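Local coordinates for DNA polymerase III, beta chain (Streptococcus pneumoniae, PDB 2AWA), which probably closes as a ring-shaped head-to-tail dimer around DNA, tethering DNA polymerases and other proteins to it and so making replication processive, at residues I14-K20 / V104-E110; F272-F278 / K357-I363; G309-A313 / E325-T329. One frame throughout, in Å; residues are numbered along the deposited sequence.

In the fold
Along the chain, interaction 1 closes before interaction 2 opens, and interaction 3 lies within the sequence that separates the two halves of interaction 2. Interaction 1 belongs to the N-terminal domain; its centre is about 60 Å from that of interaction 2 and about 63 Å from that of interaction 3, on the opposite side of the chain's centre. Interactions 2 and 3 share the C-terminal domain, with centres about 13 Å apart. They lie in different antiparallel sheets whose inner faces meet: F278 packs on I327 and T329, and I276 on V311. The three contacts thus sample both end domains of a crescent-shaped subunit, and interaction 3 reaches the second subunit that completes the ring.

Interaction 1: I14-K20 / V104-E110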
ATOM      1  N   ILE B  14      -1.939   7.379 -37.687  1.00 69.06           N
ATOM      2  CA  ILE B  14      -3.045   6.938 -36.841  1.00 66.89           C
ATOM      3  C   ILE B  14      -4.074   8.034 -36.601  1.00 64.81           C
ATOM      4  O   ILE B  14      -3.723   9.190 -36.428  1.00 66.90           O
ATOM      5  CB  ILE B  14      -2.532   6.416 -35.483  1.00 66.51           C
ATOM      6  CG1 ILE B  14      -1.752   5.103 -35.688  1.00 67.80           C
ATOM      7  CG2 ILE B  14      -3.691   6.176 -34.519  1.00 65.75           C
ATOM      8  CD1 ILE B  14      -0.685   4.829 -34.631  1.00 63.24           C
ATOM      9  N   HIS B  15      -5.346   7.657 -36.643  1.00 62.82           N
ATOM     10  CA  HIS B  15      -6.419   8.463 -36.090  1.00 61.86           C
ATOM     11  C   HIS B  15      -7.628   7.613 -35.734  1.00 60.88           C
ATOM     12  O   HIS B  15      -8.268   7.043 -36.592  1.00 59.32           O
ATOM     13  CB  HIS B  15      -6.848   9.584 -37.028  1.00 62.49           C
ATOM     14  CG  HIS B  15      -7.812  10.546 -36.400  1.00 63.49           C
ATOM     15  ND1 HIS B  15      -8.594  11.408 -37.138  1.00 68.45           N
ATOM     16  CD2 HIS B  15      -8.132  10.768 -35.105  1.00 60.07           C
ATOM     17  CE1 HIS B  15      -9.344  12.126 -36.323  1.00 65.75           C
ATOM     18  NE2 HIS B  15      -9.086  11.755 -35.084  1.00 64.05           N
ATOM     19  N   PHE B  16      -7.933   7.541 -34.450  1.00 62.67           N
ATOM     20  CA  PHE B  16      -9.132   6.862 -33.985  1.00 63.33           C
ATOM     21  C   PHE B  16      -9.656   7.526 -32.727  1.00 64.79           C
ATOM     22  O   PHE B  16      -8.968   8.362 -32.110  1.00 65.11           O
ATOM     23  CB  PHE B  16      -8.842   5.387 -33.694  1.00 62.66           C
ATOM     24  CG  PHE B  16      -7.908   5.170 -32.541  1.00 57.46           C
ATOM     25  CD1 PHE B  16      -8.394   5.045 -31.254  1.00 57.37           C
ATOM     26  CD2 PHE B  16      -6.545   5.102 -32.743  1.00 60.00           C
ATOM     27  CE1 PHE B  16      -7.543   4.847 -30.201  1.00 53.04           C
ATOM     28  CE2 PHE B  16      -5.677   4.912 -31.679  1.00 58.41           C
ATOM     29  CZ  PHE B  16      -6.181   4.781 -30.412  1.00 57.15           C
ATOM     30  N   SER B  17     -10.876   7.145 -32.353  1.00 65.27           N
ATOM     31  CA  SER B  17     -11.466   7.571 -31.078  1.00 65.28           C
ATOM     32  C   SER B  17     -12.090   6.361 -30.390  1.00 63.36           C
ATOM     33  O   SER B  17     -12.441   5.382 -31.059  1.00 60.30           O
ATOM     34  CB  SER B  17     -12.504   8.668 -31.290  1.00 63.99           C
ATOM     35  OG  SER B  17     -13.565   8.166 -32.079  1.00 63.33           O
ATOM     36  N   ILE B  18     -12.233   6.458 -29.064  1.00 61.21           N
ATOM     37  CA  ILE B  18     -12.527   5.310 -28.226  1.00 60.73           C
ATOM     38  C   ILE B  18     -13.019   5.733 -26.862  1.00 59.63           C
ATOM     39  O   ILE B  18     -12.739   6.842 -26.414  1.00 61.45           O
ATOM     40  CB  ILE B  18     -11.242   4.473 -28.021  1.00 62.71           C
ATOM     41  CG1 ILE B  18     -11.564   3.096 -27.431  1.00 66.08           C
ATOM     42  CG2 ILE B  18     -10.237   5.227 -27.125  1.00 63.31           C
ATOM     43  CD1 ILE B  18     -10.491   2.092 -27.678  1.00 65.57           C
ATOM     44  N   ASN B  19     -13.714   4.826 -26.190  1.00 58.47           N
ATOM     45  CA  ASN B  19     -14.192   5.039 -24.819  1.00 58.43           C
ATOM     46  C   ASN B  19     -12.987   4.981 -23.854  1.00 57.69           C
ATOM     47  O   ASN B  19     -12.259   4.006 -23.826  1.00 56.36           O
ATOM     48  CB  ASN B  19     -15.308   4.005 -24.519  1.00 58.12           C
ATOM     49  CG  ASN B  19     -15.634   3.862 -23.043  1.00 63.24           C
ATOM     50  OD1 ASN B  19     -14.970   3.119 -22.320  1.00 63.95           O
ATOM     51  ND2 ASN B  19     -16.696   4.525 -22.600  1.00 71.58           N
ATOM     52  N   LYS B  20     -12.754   6.043 -23.088  1.00 60.46           N
ATOM     53  CA  LYS B  20     -11.562   6.119 -22.231  1.00 60.65           C
ATOM     54  C   LYS B  20     -11.389   4.900 -21.329  1.00 58.94           C
ATOM     55  O   LYS B  20     -10.291   4.347 -21.252  1.00 57.73           O
ATOM     56  CB  LYS B  20     -11.535   7.398 -21.386  1.00 61.58           C
ATOM     57  CG  LYS B  20     -10.285   7.503 -20.444  1.00 62.75           C
ATOM     58  CD  LYS B  20     -10.395   8.639 -19.430  1.00 64.65           C
ATOM     59  CE  LYS B  20     -11.253   8.246 -18.248  1.00 72.73           C
ATOM     60  NZ  LYS B  20     -11.679   9.425 -17.451  1.00 79.08           N
ATOM     61  N   VAL B 104     -15.458  10.789 -21.188  1.00 65.50           N
ATOM     62  CA  VAL B 104     -15.762   9.371 -21.396  1.00 64.62           C
ATOM     63  C   VAL B 104     -15.113   8.771 -22.659  1.00 64.23           C
ATOM     64  O   VAL B 104     -14.800   7.581 -22.696  1.00 63.79           O
ATOM     65  CB  VAL B 104     -17.320   9.162 -21.451  1.00 65.45           C
ATOM     66  CG1 VAL B 104     -17.712   7.835 -22.113  1.00 68.64           C
ATOM     67  CG2 VAL B 104     -17.917   9.237 -20.056  1.00 65.63           C
ATOM     68  N   THR B 105     -14.961   9.577 -23.703  1.00 63.95           N
ATOM     69  CA  THR B 105     -14.278   9.160 -24.920  1.00 63.86           C
ATOM     70  C   THR B 105     -13.069  10.040 -25.140  1.00 64.64           C
ATOM     71  O   THR B 105     -12.924  11.097 -24.509  1.00 61.99           O
ATOM     72  CB  THR B 105     -15.176   9.269 -26.187  1.00 65.15           C
ATOM     73  OG1 THR B 105     -15.498  10.644 -26.461  1.00 64.70           O
ATOM     74  CG2 THR B 105     -16.465   8.455 -26.028  1.00 66.79           C
ATOM     75  N   LEU B 106     -12.202   9.615 -26.053  1.00 65.66           N
ATOM     76  CA  LEU B 106     -11.049  10.424 -26.385  1.00 66.49           C
ATOM     77  C   LEU B 106     -10.603  10.262 -27.817  1.00 65.49           C
ATOM     78  O   LEU B 106     -10.818   9.219 -28.436  1.00 65.32           O
ATOM     79  CB  LEU B 106      -9.899  10.099 -25.439  1.00 68.64           C
ATOM     80  CG  LEU B 106      -9.152   8.781 -25.619  1.00 68.41           C
ATOM     81  CD1 LEU B 106      -7.863   8.982 -26.400  1.00 70.85           C
ATOM     82  CD2 LEU B 106      -8.835   8.214 -24.259  1.00 74.15           C
ATOM     83  N   ASP B 107      -9.970  11.315 -28.325  1.00 65.01           N
ATOM     84  CA  ASP B 107      -9.439  11.321 -29.668  1.00 65.48           C
ATOM     85  C   ASP B 107      -7.955  11.028 -29.647  1.00 63.08           C
ATOM     86  O   ASP B 107      -7.229  11.600 -28.865  1.00 63.30           O
ATOM     87  CB  ASP B 107      -9.683  12.668 -30.336  1.00 67.19           C
ATOM     88  CG  ASP B 107      -9.726  12.554 -31.844  1.00 69.58           C
ATOM     89  OD1 ASP B 107     -10.802  12.207 -32.376  1.00 75.93           O
ATOM     90  OD2 ASP B 107      -8.680  12.788 -32.492  1.00 74.98           O
ATOM     91  N   PHE B 108      -7.521  10.130 -30.519  1.00 63.11           N
ATOM     92  CA  PHE B 108      -6.130   9.721 -30.611  1.00 63.72           C
ATOM     93  C   PHE B 108      -5.678  10.022 -32.035  1.00 64.16           C
ATOM     94  O   PHE B 108      -6.024   9.279 -32.950  1.00 63.43           O
ATOM     95  CB  PHE B 108      -6.044   8.218 -30.323  1.00 63.79           C
ATOM     96  CG  PHE B 108      -4.643   7.690 -30.155  1.00 64.03           C
ATOM     97  CD1 PHE B 108      -3.749   7.667 -31.226  1.00 58.64           C
ATOM     98  CD2 PHE B 108      -4.237   7.161 -28.935  1.00 62.72           C
ATOM     99  CE1 PHE B 108      -2.485   7.166 -31.083  1.00 60.12           C
ATOM    100  CE2 PHE B 108      -2.943   6.645 -28.779  1.00 65.54           C
ATOM    101  CZ  PHE B 108      -2.070   6.646 -29.853  1.00 64.81           C
ATOM    102  N   LYS B 109      -4.923  11.108 -32.226  1.00 64.61           N
ATOM    103  CA  LYS B 109      -4.478  11.517 -33.579  1.00 66.45           C
ATOM    104  C   LYS B 109      -2.970  11.650 -33.686  1.00 64.62           C
ATOM    105  O   LYS B 109      -2.368  12.474 -33.003  1.00 65.44           O
ATOM    106  CB  LYS B 109      -5.108  12.851 -34.004  1.00 66.66           C
ATOM    107  CG  LYS B 109      -4.752  13.245 -35.443  1.00 70.00           C
ATOM    108  CD  LYS B 109      -5.454  14.517 -35.918  1.00 70.81           C
ATOM    109  CE  LYS B 109      -4.918  14.942 -37.294  1.00 75.76           C
ATOM    110  NZ  LYS B 109      -5.300  16.333 -37.701  1.00 76.37           N
ATOM    111  N   GLU B 110      -2.371  10.843 -34.555  1.00 63.09           N
ATOM    112  CA  GLU B 110      -0.953  10.983 -34.878  1.00 64.22           C
ATOM    113  C   GLU B 110      -0.731  12.201 -35.767  1.00 62.16           C
ATOM    114  O   GLU B 110      -1.564  12.525 -36.608  1.00 62.69           O
ATOM    115  CB  GLU B 110      -0.396   9.725 -35.587  1.00 65.16           C
ATOM    116  CG  GLU B 110       1.102   9.816 -35.941  1.00 64.33           C
ATOM    117  CD  GLU B 110       1.680   8.547 -36.538  1.00 66.87           C
ATOM    118  OE1 GLU B 110       0.944   7.555 -36.753  1.00 71.42           O
ATOM    119  OE2 GLU B 110       2.896   8.555 -36.816  1.00 75.01           O
TER
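H15 to N19 pair with T105 to K109 as neighbouring antiparallel strands in a sheet of the N-terminal clamp domain, their axes 4.6 Å apart at closest and running at 160°. F16 with F108 and I18 with L106 are hydrogen-bonded pairs, each bonded in both directions; H15 with K109 and S17 with D107 are non-hydrogen-bonded pairs. Where the first strand gives way to a helix, K20 N still reaches V104 O, while N19 caps that helix through OD1 to L22 N.

One face of the ladder is apolar. The F16 and F108 rings form an offset stack, centroids 4.5 Å apart and planes 18° from parallel. F108 has CG anti to its backbone N, whereas F16 has CG between N and the carbonyl carbon, which brings CE2 and CZ of F16 over the F108 ring and leaves F108 CB under the F16 face. Flat aromatics suit this tight layering. F108 also meets I14 CG2 obliquely and touches L89 of strand 85-90.

The other face carries H15, S17, D107 and K109; K109 CG lies over the rim of one face of the H15 ring. At the end of the ladder, the extended side chain of E110 brings OE1 to I14 N at 3.0 Å. H15 NE2 donates to D107 OD2 at 2.8 Å on the syn lone pair, bent to 130° and tilted from the ring plane, with a longer, weak bond to OD1.

Interaction 2: F272-F278 / K357-I363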
ATOM      1  N   PHE B 272       3.262 -44.526   6.728  1.00 66.41           N
ATOM      2  CA  PHE B 272       3.415 -43.501   7.752  1.00 64.43           C
ATOM      3  C   PHE B 272       3.277 -44.067   9.150  1.00 63.45           C
ATOM      4  O   PHE B 272       2.616 -45.071   9.351  1.00 64.54           O
ATOM      5  CB  PHE B 272       2.386 -42.403   7.520  1.00 63.25           C
ATOM      6  CG  PHE B 272       2.566 -41.705   6.226  1.00 60.52           C
ATOM      7  CD1 PHE B 272       3.647 -40.860   6.035  1.00 60.41           C
ATOM      8  CD2 PHE B 272       1.688 -41.914   5.175  1.00 65.08           C
ATOM      9  CE1 PHE B 272       3.848 -40.219   4.821  1.00 64.43           C
ATOM     10  CE2 PHE B 272       1.880 -41.276   3.949  1.00 63.25           C
ATOM     11  CZ  PHE B 272       2.960 -40.428   3.774  1.00 63.96           C
ATOM     12  N   ASN B 273       3.908 -43.415  10.113  1.00 62.89           N
ATOM     13  CA  ASN B 273       3.823 -43.831  11.512  1.00 63.12           C
ATOM     14  C   ASN B 273       2.870 -42.966  12.306  1.00 63.89           C
ATOM     15  O   ASN B 273       2.235 -43.445  13.228  1.00 65.17           O
ATOM     16  CB  ASN B 273       5.194 -43.764  12.151  1.00 62.69           C
ATOM     17  CG  ASN B 273       6.186 -44.590  11.414  1.00 65.45           C
ATOM     18  OD1 ASN B 273       6.021 -45.805  11.300  1.00 76.69           O
ATOM     19  ND2 ASN B 273       7.209 -43.950  10.868  1.00 66.83           N
ATOM     20  N   THR B 274       2.780 -41.691  11.937  1.00 63.89           N
ATOM     21  CA  THR B 274       1.954 -40.720  12.629  1.00 62.92           C
ATOM     22  C   THR B 274       1.128 -39.956  11.610  1.00 62.36           C
ATOM     23  O   THR B 274       1.637 -39.594  10.553  1.00 64.40           O
ATOM     24  CB  THR B 274       2.839 -39.712  13.387  1.00 62.54           C
ATOM     25  OG1 THR B 274       3.561 -40.391  14.411  1.00 60.32           O
ATOM     26  CG2 THR B 274       2.009 -38.609  14.020  1.00 63.48           C
ATOM     27  N   THR B 275      -0.142 -39.720  11.923  1.00 60.55           N
ATOM     28  CA  THR B 275      -0.931 -38.730  11.201  1.00 60.61           C
ATOM     29  C   THR B 275      -1.622 -37.775  12.197  1.00 62.00           C
ATOM     30  O   THR B 275      -1.849 -38.133  13.357  1.00 64.04           O
ATOM     31  CB  THR B 275      -1.972 -39.366  10.299  1.00 58.50           C
ATOM     32  OG1 THR B 275      -3.068 -39.822  11.094  1.00 58.95           O
ATOM     33  CG2 THR B 275      -1.373 -40.525   9.506  1.00 60.24           C
ATOM     34  N   ILE B 276      -1.918 -36.560  11.745  1.00 59.93           N
ATOM     35  CA  ILE B 276      -2.683 -35.604  12.526  1.00 60.33           C
ATOM     36  C   ILE B 276      -3.654 -34.874  11.617  1.00 60.23           C
ATOM     37  O   ILE B 276      -3.306 -34.504  10.499  1.00 61.93           O
ATOM     38  CB  ILE B 276      -1.795 -34.555  13.183  1.00 59.72           C
ATOM     39  CG1 ILE B 276      -0.752 -35.229  14.064  1.00 61.50           C
ATOM     40  CG2 ILE B 276      -2.649 -33.644  14.038  1.00 64.70           C
ATOM     41  CD1 ILE B 276       0.311 -34.307  14.580  1.00 57.97           C
ATOM     42  N   THR B 277      -4.871 -34.644  12.094  1.00 59.03           N
ATOM     43  CA  THR B 277      -5.853 -33.957  11.280  1.00 58.38           C
ATOM     44  C   THR B 277      -6.270 -32.664  11.958  1.00 58.76           C
ATOM     45  O   THR B 277      -6.799 -32.657  13.071  1.00 59.67           O
ATOM     46  CB  THR B 277      -7.035 -34.870  10.936  1.00 57.62           C
ATOM     47  OG1 THR B 277      -6.536 -36.051  10.287  1.00 55.62           O
ATOM     48  CG2 THR B 277      -7.970 -34.173   9.979  1.00 57.50           C
ATOM     49  N   PHE B 278      -6.003 -31.566  11.270  1.00 58.15           N
ATOM     50  CA  PHE B 278      -6.080 -30.246  11.860  1.00 58.11           C
ATOM     51  C   PHE B 278      -7.133 -29.421  11.184  1.00 57.43           C
ATOM     52  O   PHE B 278      -7.427 -29.627  10.009  1.00 59.49           O
ATOM     53  CB  PHE B 278      -4.790 -29.500  11.615  1.00 58.28           C
ATOM     54  CG  PHE B 278      -3.647 -29.900  12.482  1.00 58.86           C
ATOM     55  CD1 PHE B 278      -3.519 -29.381  13.771  1.00 62.81           C
ATOM     56  CD2 PHE B 278      -2.614 -30.687  11.965  1.00 55.60           C
ATOM     57  CE1 PHE B 278      -2.390 -29.701  14.570  1.00 61.08           C
ATOM     58  CE2 PHE B 278      -1.502 -31.004  12.741  1.00 54.64           C
ATOM     59  CZ  PHE B 278      -1.399 -30.524  14.049  1.00 61.42           C
ATOM     60  N   LYS B 357     -10.277 -28.721   6.677  1.00 56.90           N
ATOM     61  CA  LYS B 357      -9.394 -29.554   7.470  1.00 58.40           C
ATOM     62  C   LYS B 357      -8.241 -30.068   6.641  1.00 56.91           C
ATOM     63  O   LYS B 357      -8.317 -30.090   5.416  1.00 54.65           O
ATOM     64  CB  LYS B 357     -10.163 -30.727   8.090  1.00 59.54           C
ATOM     65  CG  LYS B 357     -10.617 -30.495   9.526  1.00 62.51           C
ATOM     66  CD  LYS B 357     -11.591 -31.590  10.030  1.00 62.48           C
ATOM     67  CE  LYS B 357     -13.055 -31.119  10.009  1.00 66.59           C
ATOM     68  NZ  LYS B 357     -13.986 -32.066  10.696  1.00 68.23           N
ATOM     69  N   VAL B 358      -7.158 -30.434   7.329  1.00 57.26           N
ATOM     70  CA  VAL B 358      -5.940 -30.901   6.677  1.00 58.20           C
ATOM     71  C   VAL B 358      -5.387 -32.115   7.405  1.00 59.00           C
ATOM     72  O   VAL B 358      -5.257 -32.120   8.629  1.00 57.88           O
ATOM     73  CB  VAL B 358      -4.852 -29.794   6.589  1.00 57.78           C
ATOM     74  CG1 VAL B 358      -4.403 -29.315   7.977  1.00 58.92           C
ATOM     75  CG2 VAL B 358      -3.644 -30.273   5.782  1.00 57.10           C
ATOM     76  N   THR B 359      -5.083 -33.157   6.644  1.00 59.92           N
ATOM     77  CA  THR B 359      -4.403 -34.302   7.212  1.00 61.09           C
ATOM     78  C   THR B 359      -2.924 -34.264   6.881  1.00 61.17           C
ATOM     79  O   THR B 359      -2.557 -34.292   5.718  1.00 64.28           O
ATOM     80  CB  THR B 359      -5.006 -35.577   6.709  1.00 59.51           C
ATOM     81  OG1 THR B 359      -6.336 -35.654   7.218  1.00 64.13           O
ATOM     82  CG2 THR B 359      -4.213 -36.768   7.205  1.00 57.62           C
ATOM     83  N   ILE B 360      -2.091 -34.214   7.917  1.00 60.05           N
ATOM     84  CA  ILE B 360      -0.637 -34.259   7.770  1.00 58.68           C
ATOM     85  C   ILE B 360      -0.098 -35.598   8.247  1.00 56.32           C
ATOM     86  O   ILE B 360      -0.425 -36.042   9.326  1.00 55.85           O
ATOM     87  CB  ILE B 360       0.049 -33.148   8.592  1.00 58.28           C
ATOM     88  CG1 ILE B 360      -0.607 -31.794   8.324  1.00 57.00           C
ATOM     89  CG2 ILE B 360       1.527 -33.080   8.257  1.00 57.24           C
ATOM     90  CD1 ILE B 360      -0.008 -30.640   9.158  1.00 61.33           C
ATOM     91  N   SER B 361       0.754 -36.221   7.448  1.00 56.65           N
ATOM     92  CA  SER B 361       1.247 -37.556   7.739  1.00 56.76           C
ATOM     93  C   SER B 361       2.765 -37.565   7.775  1.00 58.36           C
ATOM     94  O   SER B 361       3.410 -36.959   6.919  1.00 61.94           O
ATOM     95  CB  SER B 361       0.740 -38.527   6.683  1.00 56.78           C
ATOM     96  OG  SER B 361      -0.654 -38.401   6.539  1.00 54.17           O
ATOM     97  N   PHE B 362       3.325 -38.281   8.744  1.00 57.42           N
ATOM     98  CA  PHE B 362       4.743 -38.197   9.050  1.00 57.85           C
ATOM     99  C   PHE B 362       5.394 -39.562   9.040  1.00 58.97           C
ATOM    100  O   PHE B 362       4.721 -40.580   9.161  1.00 62.29           O
ATOM    101  CB  PHE B 362       4.953 -37.655  10.462  1.00 58.14           C
ATOM    102  CG  PHE B 362       4.438 -36.282  10.692  1.00 52.92           C
ATOM    103  CD1 PHE B 362       5.187 -35.183  10.350  1.00 62.68           C
ATOM    104  CD2 PHE B 362       3.239 -36.083  11.343  1.00 57.15           C
ATOM    105  CE1 PHE B 362       4.732 -33.902  10.626  1.00 57.53           C
ATOM    106  CE2 PHE B 362       2.785 -34.819  11.609  1.00 55.74           C
ATOM    107  CZ  PHE B 362       3.532 -33.728  11.246  1.00 52.53           C
ATOM    108  N   ILE B 363       6.716 -39.567   8.935  1.00 60.01           N
ATOM    109  CA  ILE B 363       7.505 -40.784   9.059  1.00 62.56           C
ATOM    110  C   ILE B 363       8.435 -40.718  10.263  1.00 63.35           C
ATOM    111  O   ILE B 363       8.420 -41.593  11.124  1.00 65.26           O
ATOM    112  CB  ILE B 363       8.350 -41.025   7.818  1.00 62.84           C
ATOM    113  CG1 ILE B 363       7.442 -41.043   6.579  1.00 66.57           C
ATOM    114  CG2 ILE B 363       9.166 -42.311   7.993  1.00 66.77           C
ATOM    115  CD1 ILE B 363       7.850 -42.016   5.473  1.00 67.62           C
TER
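F272 lays its ring against S361, whose CB sits over the ring centre at 3.7 Å in a CH-pi contact, while F362 O approaches the ring edge at CD1. The short serine side chain adds little bulk beyond CB, which lets the ring lie close over it. Just beyond, N273 and T274 both face F362, a classic beta bulge at the start of an otherwise regular antiparallel ladder. The bulge leaves N273 N to F362 O and F362 N to T274 O as separate bonds. Beside it, the N273 amide, with CG beside the backbone N (chi1 -57°), places ND2 2.7 Å from I363 O, in the carbonyl plane and on a lone pair.

On the inward face, I276 CD1 meets F362 CE2 at 3.9 Å, and I360 CD1 meets the F278 ring obliquely at CD2. F278 CB rests on V358 CG1. In both isoleucines, CG1 beside the backbone N with chi2 near 180° carries CD1 outward along the face, I276 CD1 to F362 and I360 CD1 to F278. L283 of helix 280-294 packs on F278 and I360, and F369 packs its ring against F362.

The opposite face is hydroxyl-rich. T277 OG1 and T359 OG1 are hydrogen-bonded at 3.1 Å. T275 OG1 turns instead to T333 on the neighbouring strand, leaving its CG2 beside S361 OG. Threonine serves well on such a face, since its branched CB favours an extended backbone and its hydroxyl finds a partner on the next strand. The chemistry is therefore two-sided: aromatic and aliphatic contacts bind the sheet to the domain core, while backbone bonds join the strands, supplemented by the T277-T359 hydroxyl bond on the polar face and by the N273 amide at the end.

Interaction 3: G309-A313 / E325-T329; sequences GVVSA and EEIDT
A313 and E325 pair backbone to backbone in both directions: A313 N donates to E325 O at 2.8 Å and E325 N to A313 O at 2.9 Å. Two residues along, I327 N reaches V311 O at 3.0 Å. The short strand segments run at 137° to each other. Next to the A313/E325 pair, S312 and E326 form a non-hydrogen-bonded pair, where S312 CA approaches E325 O.

V311, A313 and I327 give the inner face its apolar part; E325 shares that face, but its carboxylate leads away. A313 CB meets I327 CD1 at 3.9 Å; a lone methyl leaves room for the isoleucine arm. V311 turns CG2, the branch beside its backbone N, to T329 CG2 at 3.8 Å. The beta-branched V311 and I327 suit extended chain and offer methyls to the core. On the outer face the E326 side chain is stretched full length, CG anti to the backbone N, and crosses V310 at about a right angle, with CD 3.9 Å from V310 CG1. G309, with phi at +90°, takes the turn before the strand in a conformation that glycine accepts easily.

Farther out, V311 packs on I276 and F278 of the facing sheet and on L304 and I306 of the adjoining strand, while I327 packs on F278 and on M287 of helix 280-294. The E325 carboxylate is held by a salt bridge from OE1 to R289, by S286 OG at OE2 and by S123 of the second subunit at OE1, which probably stabilises its negative charge. The backbone at E325 also joins an antiparallel ladder with that subunit, where S123 belongs to the N-terminal domain, and this beta hairpin of the C-terminal domain thus carries its sheet across the boundary, the arrangement typical of the head-to-tail interface of the ring-shaped sliding clamp.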
ATOM      1  N   GLY B 309      -1.371 -37.992  22.158  1.00 65.38           N
ATOM      2  CA  GLY B 309      -2.560 -37.302  21.627  1.00 65.52           C
ATOM      3  C   GLY B 309      -2.481 -35.785  21.682  1.00 66.37           C
ATOM      4  O   GLY B 309      -3.259 -35.086  21.021  1.00 66.30           O
ATOM      5  N   VAL B 310      -1.536 -35.266  22.463  1.00 65.49           N
ATOM      6  CA  VAL B 310      -1.380 -33.840  22.616  1.00 64.35           C
ATOM      7  C   VAL B 310      -0.324 -33.351  21.638  1.00 63.84           C
ATOM      8  O   VAL B 310       0.725 -33.967  21.490  1.00 65.55           O
ATOM      9  CB  VAL B 310      -0.983 -33.474  24.034  1.00 64.45           C
ATOM     10  CG1 VAL B 310      -0.941 -31.955  24.194  1.00 65.48           C
ATOM     11  CG2 VAL B 310      -1.959 -34.097  25.030  1.00 65.39           C
ATOM     12  N   VAL B 311      -0.630 -32.246  20.969  1.00 60.63           N
ATOM     13  CA  VAL B 311       0.228 -31.659  19.963  1.00 58.98           C
ATOM     14  C   VAL B 311       0.571 -30.264  20.441  1.00 58.41           C
ATOM     15  O   VAL B 311      -0.320 -29.513  20.881  1.00 55.80           O
ATOM     16  CB  VAL B 311      -0.503 -31.579  18.609  1.00 59.48           C
ATOM     17  CG1 VAL B 311       0.307 -30.806  17.602  1.00 59.35           C
ATOM     18  CG2 VAL B 311      -0.832 -32.982  18.098  1.00 61.65           C
ATOM     19  N   SER B 312       1.850 -29.911  20.384  1.00 57.31           N
ATOM     20  CA  SER B 312       2.260 -28.596  20.862  1.00 58.57           C
ATOM     21  C   SER B 312       3.376 -28.032  20.021  1.00 59.25           C
ATOM     22  O   SER B 312       4.164 -28.793  19.450  1.00 62.99           O
ATOM     23  CB  SER B 312       2.683 -28.677  22.309  1.00 57.47           C
ATOM     24  OG  SER B 312       3.649 -29.675  22.437  1.00 57.64           O
ATOM     25  N   ALA B 313       3.416 -26.703  19.931  1.00 57.22           N
ATOM     26  CA  ALA B 313       4.433 -25.969  19.167  1.00 56.39           C
ATOM     27  C   ALA B 313       5.352 -25.192  20.097  1.00 57.05           C
ATOM     28  O   ALA B 313       4.891 -24.538  21.064  1.00 54.15           O
ATOM     29  CB  ALA B 313       3.782 -25.022  18.188  1.00 56.10           C
ATOM     30  N   GLU B 325       2.818 -23.439  22.700  1.00 62.91           N
ATOM     31  CA  GLU B 325       1.399 -23.430  22.393  1.00 62.76           C
ATOM     32  C   GLU B 325       0.839 -24.825  22.177  1.00 62.33           C
ATOM     33  O   GLU B 325       1.384 -25.597  21.425  1.00 63.49           O
ATOM     34  CB  GLU B 325       1.134 -22.573  21.162  1.00 61.96           C
ATOM     35  CG  GLU B 325      -0.341 -22.530  20.788  1.00 64.92           C
ATOM     36  CD  GLU B 325      -0.680 -21.508  19.722  1.00 65.63           C
ATOM     37  OE1 GLU B 325       0.028 -20.486  19.616  1.00 58.59           O
ATOM     38  OE2 GLU B 325      -1.677 -21.739  18.996  1.00 74.02           O
ATOM     39  N   GLU B 326      -0.264 -25.145  22.844  1.00 63.94           N
ATOM     40  CA  GLU B 326      -0.969 -26.389  22.565  1.00 64.40           C
ATOM     41  C   GLU B 326      -1.922 -26.140  21.419  1.00 62.15           C
ATOM     42  O   GLU B 326      -2.685 -25.195  21.448  1.00 63.75           O
ATOM     43  CB  GLU B 326      -1.751 -26.907  23.775  1.00 62.54           C
ATOM     44  CG  GLU B 326      -2.453 -28.224  23.435  1.00 69.41           C
ATOM     45  CD  GLU B 326      -3.268 -28.816  24.565  1.00 70.50           C
ATOM     46  OE1 GLU B 326      -2.992 -28.484  25.746  1.00 79.15           O
ATOM     47  OE2 GLU B 326      -4.180 -29.629  24.249  1.00 78.02           O
ATOM     48  N   ILE B 327      -1.880 -27.015  20.431  1.00 62.74           N
ATOM     49  CA  ILE B 327      -2.734 -26.931  19.261  1.00 61.60           C
ATOM     50  C   ILE B 327      -3.822 -28.008  19.342  1.00 61.94           C
ATOM     51  O   ILE B 327      -3.525 -29.183  19.532  1.00 61.43           O
ATOM     52  CB  ILE B 327      -1.904 -27.093  17.980  1.00 60.87           C
ATOM     53  CG1 ILE B 327      -0.801 -26.017  17.950  1.00 62.04           C
ATOM     54  CG2 ILE B 327      -2.802 -27.009  16.756  1.00 59.91           C
ATOM     55  CD1 ILE B 327       0.324 -26.252  16.949  1.00 58.79           C
ATOM     56  N   ASP B 328      -5.076 -27.575  19.204  1.00 62.43           N
ATOM     57  CA  ASP B 328      -6.228 -28.465  19.202  1.00 61.33           C
ATOM     58  C   ASP B 328      -6.308 -29.220  17.872  1.00 61.48           C
ATOM     59  O   ASP B 328      -5.966 -28.676  16.809  1.00 60.52           O
ATOM     60  CB  ASP B 328      -7.518 -27.681  19.487  1.00 62.09           C
ATOM     61  CG  ASP B 328      -7.684 -27.331  20.981  1.00 63.65           C
ATOM     62  N   THR B 329      -6.732 -30.486  17.943  1.00 61.06           N
ATOM     63  CA  THR B 329      -6.736 -31.372  16.777  1.00 60.20           C
ATOM     64  C   THR B 329      -8.031 -32.177  16.666  1.00 60.65           C
ATOM     65  O   THR B 329      -8.622 -32.554  17.670  1.00 61.13           O
ATOM     66  CB  THR B 329      -5.543 -32.350  16.801  1.00 58.18           C
ATOM     67  OG1 THR B 329      -5.727 -33.302  17.839  1.00 59.56           O
ATOM     68  CG2 THR B 329      -4.264 -31.635  17.060  1.00 58.99           C
TER